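Arylsulfatase (PDB 7AJ0) is a sulfatase that probably hydrolyses sulfate esters of fucoidan in an exo-acting manner, with a calcium ion at its active site. Local coordinates at residues Y97-C102 against L374-D379; G112-R117 against Y422-E427. One frame throughout, in Å; residues are numbered along the deposited sequence.

In the fold
From the N terminus the chain first runs through 97-102, which leaves strand 91-97 and leads into helix 102-111; the short turn at 112-117 follows at the other end of that helix. Contact 1 is closed 272 residues on, when 374-379 returns beside Y97, and contact 2 some 40 residues later, when strand 420-425 reaches 112-117. The two closures therefore cross rather than nest. Contact 1 joins the large mixed sheet to the start of helix 377-387, while contact 2 brings the four-stranded antiparallel sheet, through its outermost strand 420-425, against the turn after helix 102-111. They also meet directly, P100 packing on W424 and Y97 on M423.

Contact 1: Y97-C102 against L374-D379; sequences YSQPTC and LMDLTD. With CA (calcium ion), chain G.
Y97 and L377 carry the close-packed half of this buried contact. The backbone N-H of Y97 donates to M375 O at 2.9 Å, bent at hydrogen but in the carbonyl plane, and L377 N gives a weak bond back to Y97 O. The Y97 ring crosses L374 obliquely, CE2 lying 4.1 Å from L374 CD2; the Y97 hydroxyl bonds to E350 and R433. L377 is directed toward the loop, where its CD1 presses on S98 CB at 3.5 Å. Behind it D376, CG anti to the backbone N (chi1 -163°), N-caps helix 377-387: OD1 accepts a nearly straight bond (166°) from T378 N at 3.0 Å, and D379 OD2 accepts from D376 N to complete a capping box. An alanine at D376 would lose the carboxylate and would probably loosen the first turn of this helix. The contact thins at Q99, whose NE2 stays 4.3 Å from D376 OD1, and ends as P100 to C102 diverge, T101 packing on T463 of a second subunit. C102 SG binds calcium at 2.6 Å with D60, D61, D325 and N326, the metal site characteristic of the sulfatase active centre, where this cysteine probably corresponds to the formylglycine of relatives.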
loop_
_atom_site.group_PDB
_atom_site.type_symbol
_atom_site.label_atom_id
_atom_site.label_comp_id
_atom_site.label_asym_id
_atom_site.label_seq_id
_atom_site.Cartn_x
_atom_site.Cartn_y
_atom_site.Cartn_z
ATOM N N TYR A 97 -0.155 1.899 -31.954
ATOM C CA TYR A 97 0.649 1.224 -30.946
ATOM C C TYR A 97 2.116 1.178 -31.336
ATOM O O TYR A 97 2.460 1.035 -32.512
ATOM C CB TYR A 97 0.135 -0.210 -30.704
ATOM C CG TYR A 97 -1.074 -0.238 -29.808
ATOM C CD1 TYR A 97 -0.934 -0.202 -28.429
ATOM C CD2 TYR A 97 -2.353 -0.275 -30.337
ATOM C CE1 TYR A 97 -2.035 -0.209 -27.601
ATOM C CE2 TYR A 97 -3.460 -0.286 -29.517
ATOM C CZ TYR A 97 -3.295 -0.253 -28.148
ATOM O OH TYR A 97 -4.395 -0.260 -27.325
ATOM N N SER A 98 2.972 1.297 -30.317
ATOM C CA SER A 98 4.416 1.229 -30.484
ATOM C C SER A 98 4.982 0.159 -29.561
ATOM O O SER A 98 4.221 -0.579 -28.924
ATOM C CB SER A 98 5.051 2.582 -30.176
ATOM O OG SER A 98 4.903 2.902 -28.802
ATOM N N GLN A 99 6.295 0.072 -29.464
ATOM C CA GLN A 99 6.953 -0.730 -28.437
ATOM C C GLN A 99 7.164 0.116 -27.192
ATOM O O GLN A 99 7.010 1.338 -27.214
ATOM C CB GLN A 99 8.270 -1.275 -28.971
ATOM C CG GLN A 99 8.125 -2.025 -30.284
ATOM C CD GLN A 99 7.180 -3.205 -30.178
ATOM O OE1 GLN A 99 7.411 -4.133 -29.401
ATOM N NE2 GLN A 99 6.103 -3.172 -30.953
ATOM N N PRO A 100 7.509 -0.506 -26.061
ATOM C CA PRO A 100 7.603 0.262 -24.810
ATOM C C PRO A 100 8.850 1.124 -24.666
ATOM O O PRO A 100 8.882 1.964 -23.758
ATOM C CB PRO A 100 7.575 -0.831 -23.722
ATOM C CG PRO A 100 7.072 -2.059 -24.405
ATOM C CD PRO A 100 7.565 -1.957 -25.815
ATOM N N THR A 101 9.871 0.958 -25.510
ATOM C CA THR A 101 11.117 1.697 -25.351
ATOM C C THR A 101 11.672 2.099 -26.713
ATOM O O THR A 101 11.223 1.624 -27.758
ATOM C CB THR A 101 12.155 0.877 -24.568
ATOM O OG1 THR A 101 12.276 -0.428 -25.148
ATOM C CG2 THR A 101 11.737 0.741 -23.112
ATOM N N CYS A 102 12.681 2.978 -26.678
ATOM C CA CYS A 102 13.132 3.672 -27.881
ATOM C C CYS A 102 13.670 2.702 -28.926
ATOM O O CYS A 102 13.157 2.626 -30.048
ATOM C CB CYS A 102 14.213 4.696 -27.519
ATOM S SG CYS A 102 13.728 5.962 -26.334
ATOM N N LEU A 374 -7.036 -0.783 -35.063
ATOM C CA LEU A 374 -5.719 -1.138 -34.557
ATOM C C LEU A 374 -4.651 -0.912 -35.619
ATOM O O LEU A 374 -4.816 -1.277 -36.783
ATOM C CB LEU A 374 -5.697 -2.599 -34.110
ATOM C CG LEU A 374 -6.615 -2.990 -32.952
ATOM C CD1 LEU A 374 -6.351 -4.442 -32.552
ATOM C CD2 LEU A 374 -6.438 -2.061 -31.766
ATOM N N MET A 375 -3.540 -0.300 -35.206
ATOM C CA MET A 375 -2.409 -0.085 -36.097
ATOM C C MET A 375 -1.127 -0.093 -35.278
ATOM O O MET A 375 -1.127 0.247 -34.093
ATOM C CB MET A 375 -2.542 1.227 -36.875
ATOM C CG MET A 375 -1.421 1.449 -37.875
ATOM S SD MET A 375 -1.913 2.440 -39.293
ATOM C CE MET A 375 -0.331 2.668 -40.108
ATOM N N ASP A 376 -0.034 -0.480 -35.932
ATOM C CA ASP A 376 1.253 -0.727 -35.296
ATOM C C ASP A 376 2.325 0.079 -36.015
ATOM O O ASP A 376 2.138 0.519 -37.151
ATOM C CB ASP A 376 1.585 -2.233 -35.333
ATOM C CG ASP A 376 2.673 -2.630 -34.351
ATOM O OD1 ASP A 376 3.806 -2.111 -34.455
ATOM O OD2 ASP A 376 2.394 -3.474 -33.473
ATOM N N LEU A 377 3.462 0.277 -35.341
ATOM C CA LEU A 377 4.599 0.900 -36.012
ATOM C C LEU A 377 5.118 0.031 -37.153
ATOM O O LEU A 377 5.585 0.556 -38.171
ATOM C CB LEU A 377 5.730 1.174 -35.022
ATOM C CG LEU A 377 5.623 2.420 -34.141
ATOM C CD1 LEU A 377 6.829 2.492 -33.210
ATOM C CD2 LEU A 377 5.508 3.687 -34.969
ATOM N N THR A 378 5.060 -1.293 -37.003
ATOM C CA THR A 378 5.452 -2.165 -38.102
ATOM C C THR A 378 4.518 -2.022 -39.299
ATOM O O THR A 378 4.910 -2.367 -40.419
ATOM C CB THR A 378 5.480 -3.626 -37.650
ATOM O OG1 THR A 378 4.186 -4.005 -37.162
ATOM C CG2 THR A 378 6.516 -3.832 -36.557
ATOM N N ASP A 379 3.298 -1.523 -39.086
ATOM C CA ASP A 379 2.377 -1.324 -40.199
ATOM C C ASP A 379 2.800 -0.148 -41.072
ATOM O O ASP A 379 2.513 -0.136 -42.274
ATOM C CB ASP A 379 0.955 -1.115 -39.676
ATOM C CG ASP A 379 0.411 -2.337 -38.957
ATOM O OD1 ASP A 379 0.988 -3.432 -39.122
ATOM O OD2 ASP A 379 -0.599 -2.202 -38.232
HETATM CA CA CA G . 11.659 7.098 -27.304
#

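Contact 2: G112-R117 against Y422-E427; sequences GRLPVR and YMWSRE
Segment 112-117 leaves helix 102-111 through G112, whose phi is positive, and turns into a short helix beside strand 422-425 and the hairpin turn at R426 and E427, where the CA atoms of V116 and E427 come to 5.6 Å. With V116 CG1 in the crowded position between N and carbonyl carbon (chi1 68°), the two methyls divide the work: CG1 sits over the centre of the W424 six-membered ring, 4.0 Å from the centroid and 8° off the normal, a well-aligned CH-pi contact, while CG2 lies 4.1 Å from W424 CZ3 and reaches on to E427 CA. V116 CB rests 3.7 Å from R426 O. L114 meets the indole at its pyrrole end, CD1 lying 3.9 Å from W424 NE1, and the two side chains cross at about a right angle. The other methyl, L114 CD2, approaches Y422 O. Helix 489-505 closes the cluster, M503 touching both V116 and W424, and H499 stacking on Y422 while bonding W424 NE1. With no polar bond between them, the segments are probably held by close packing of methyls on the indole and backbone carbonyls; H499 satisfies the indole N-H, so burial need not cost a polar bond.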
loop_
_atom_site.group_PDB
_atom_site.type_symbol
_atom_site.label_atom_id
_atom_site.label_comp_id
_atom_site.label_asym_id
_atom_site.label_seq_id
_atom_site.Cartn_x
_atom_site.Cartn_y
_atom_site.Cartn_z
ATOM N N GLY A 112 9.884 -3.887 -39.927
ATOM C CA GLY A 112 8.635 -4.614 -40.014
ATOM C C GLY A 112 8.527 -5.772 -39.052
ATOM O O GLY A 112 7.672 -6.642 -39.236
ATOM N N ARG A 113 9.357 -5.795 -38.014
ATOM C CA ARG A 113 9.519 -6.980 -37.186
ATOM C C ARG A 113 9.615 -6.601 -35.719
ATOM O O ARG A 113 10.370 -5.695 -35.355
ATOM C CB ARG A 113 10.772 -7.758 -37.613
ATOM C CG ARG A 113 10.519 -8.727 -38.747
ATOM C CD ARG A 113 11.755 -8.982 -39.582
ATOM N NE ARG A 113 12.882 -9.501 -38.812
ATOM C CZ ARG A 113 12.989 -10.753 -38.380
ATOM N NH1 ARG A 113 12.022 -11.628 -38.619
ATOM N NH2 ARG A 113 14.064 -11.130 -37.702
ATOM N N LEU A 114 8.842 -7.289 -34.889
ATOM C CA LEU A 114 9.004 -7.153 -33.451
ATOM C C LEU A 114 10.473 -7.362 -33.090
ATOM O O LEU A 114 11.114 -8.281 -33.616
ATOM C CB LEU A 114 8.120 -8.165 -32.724
ATOM C CG LEU A 114 6.620 -7.867 -32.779
ATOM C CD1 LEU A 114 5.816 -9.072 -32.322
ATOM C CD2 LEU A 114 6.288 -6.647 -31.929
ATOM N N PRO A 115 11.044 -6.527 -32.219
ATOM C CA PRO A 115 12.497 -6.601 -31.987
ATOM C C PRO A 115 12.961 -7.896 -31.342
ATOM O O PRO A 115 14.161 -8.192 -31.393
ATOM C CB PRO A 115 12.778 -5.392 -31.083
ATOM C CG PRO A 115 11.462 -5.010 -30.504
ATOM C CD PRO A 115 10.414 -5.407 -31.494
ATOM N N VAL A 116 12.066 -8.681 -30.740
ATOM C CA VAL A 116 12.500 -9.957 -30.184
ATOM C C VAL A 116 12.935 -10.903 -31.299
ATOM O O VAL A 116 13.779 -11.782 -31.084
ATOM C CB VAL A 116 11.388 -10.574 -29.316
ATOM C CG1 VAL A 116 10.200 -10.998 -30.172
ATOM C CG2 VAL A 116 11.935 -11.747 -28.519
ATOM N N ARG A 117 12.381 -10.739 -32.504
ATOM C CA ARG A 117 12.799 -11.577 -33.621
ATOM C C ARG A 117 14.183 -11.180 -34.120
ATOM O O ARG A 117 14.998 -12.043 -34.466
ATOM C CB ARG A 117 11.792 -11.481 -34.767
ATOM C CG ARG A 117 10.354 -11.788 -34.388
ATOM C CD ARG A 117 9.495 -11.936 -35.633
ATOM N NE ARG A 117 8.066 -11.972 -35.336
ATOM C CZ ARG A 117 7.384 -13.072 -35.033
ATOM N NH1 ARG A 117 7.995 -14.246 -34.972
ATOM N NH2 ARG A 117 6.085 -12.996 -34.785
ATOM N N TYR A 422 0.488 -7.389 -30.479
ATOM C CA TYR A 422 1.254 -8.181 -29.526
ATOM C C TYR A 422 2.297 -7.296 -28.862
ATOM O O TYR A 422 3.047 -6.587 -29.542
ATOM C CB TYR A 422 1.919 -9.369 -30.217
ATOM C CG TYR A 422 0.917 -10.320 -30.820
ATOM C CD1 TYR A 422 0.274 -11.267 -30.037
ATOM C CD2 TYR A 422 0.603 -10.262 -32.170
ATOM C CE1 TYR A 422 -0.650 -12.131 -30.581
ATOM C CE2 TYR A 422 -0.313 -11.125 -32.725
ATOM C CZ TYR A 422 -0.939 -12.057 -31.927
ATOM O OH TYR A 422 -1.859 -12.920 -32.473
ATOM N N MET A 423 2.347 -7.348 -27.538
ATOM C CA MET A 423 3.157 -6.445 -26.733
ATOM C C MET A 423 4.252 -7.234 -26.038
ATOM O O MET A 423 3.980 -8.257 -25.403
ATOM C CB MET A 423 2.267 -5.715 -25.730
ATOM C CG MET A 423 0.905 -5.381 -26.328
ATOM S SD MET A 423 0.127 -3.910 -25.670
ATOM C CE MET A 423 -1.265 -3.774 -26.784
ATOM N N TRP A 424 5.489 -6.764 -26.182
ATOM C CA TRP A 424 6.655 -7.421 -25.619
ATOM C C TRP A 424 7.476 -6.427 -24.814
ATOM O O TRP A 424 7.590 -5.254 -25.185
ATOM C CB TRP A 424 7.550 -8.019 -26.710
ATOM C CG TRP A 424 6.982 -9.209 -27.399
ATOM C CD1 TRP A 424 5.980 -9.217 -28.319
ATOM C CD2 TRP A 424 7.393 -10.571 -27.237
ATOM N NE1 TRP A 424 5.734 -10.502 -28.741
ATOM C CE2 TRP A 424 6.588 -11.352 -28.088
ATOM C CE3 TRP A 424 8.359 -11.208 -26.452
ATOM C CZ2 TRP A 424 6.716 -12.737 -28.176
ATOM C CZ3 TRP A 424 8.487 -12.583 -26.540
ATOM C CH2 TRP A 424 7.672 -13.332 -27.399
ATOM N N SER A 425 8.051 -6.905 -23.717
ATOM C CA SER A 425 9.084 -6.188 -22.971
ATOM C C SER A 425 10.392 -6.916 -23.287
ATOM O O SER A 425 10.747 -7.900 -22.633
ATOM C CB SER A 425 8.789 -6.159 -21.481
ATOM O OG SER A 425 9.814 -5.476 -20.779
ATOM N N ARG A 426 11.097 -6.437 -24.312
ATOM C CA ARG A 426 12.294 -7.110 -24.813
ATOM C C ARG A 426 11.972 -8.565 -25.132
ATOM O O ARG A 426 11.208 -8.836 -26.064
ATOM C CB ARG A 426 13.434 -6.972 -23.806
ATOM C CG ARG A 426 13.802 -5.514 -23.557
ATOM C CD ARG A 426 15.270 -5.316 -23.225
ATOM N NE ARG A 426 15.669 -3.927 -23.445
ATOM C CZ ARG A 426 15.500 -2.944 -22.563
ATOM N NH1 ARG A 426 15.895 -1.712 -22.858
ATOM N NH2 ARG A 426 14.941 -3.194 -21.386
ATOM N N GLU A 427 12.533 -9.506 -24.379
ATOM C CA GLU A 427 12.304 -10.924 -24.629
ATOM C C GLU A 427 11.121 -11.491 -23.849
ATOM O O GLU A 427 10.930 -12.711 -23.843
ATOM C CB GLU A 427 13.566 -11.730 -24.300
ATOM C CG GLU A 427 14.672 -11.614 -25.342
ATOM C CD GLU A 427 15.858 -10.789 -24.870
ATOM O OE1 GLU A 427 15.809 -10.235 -23.750
ATOM O OE2 GLU A 427 16.847 -10.699 -25.627
#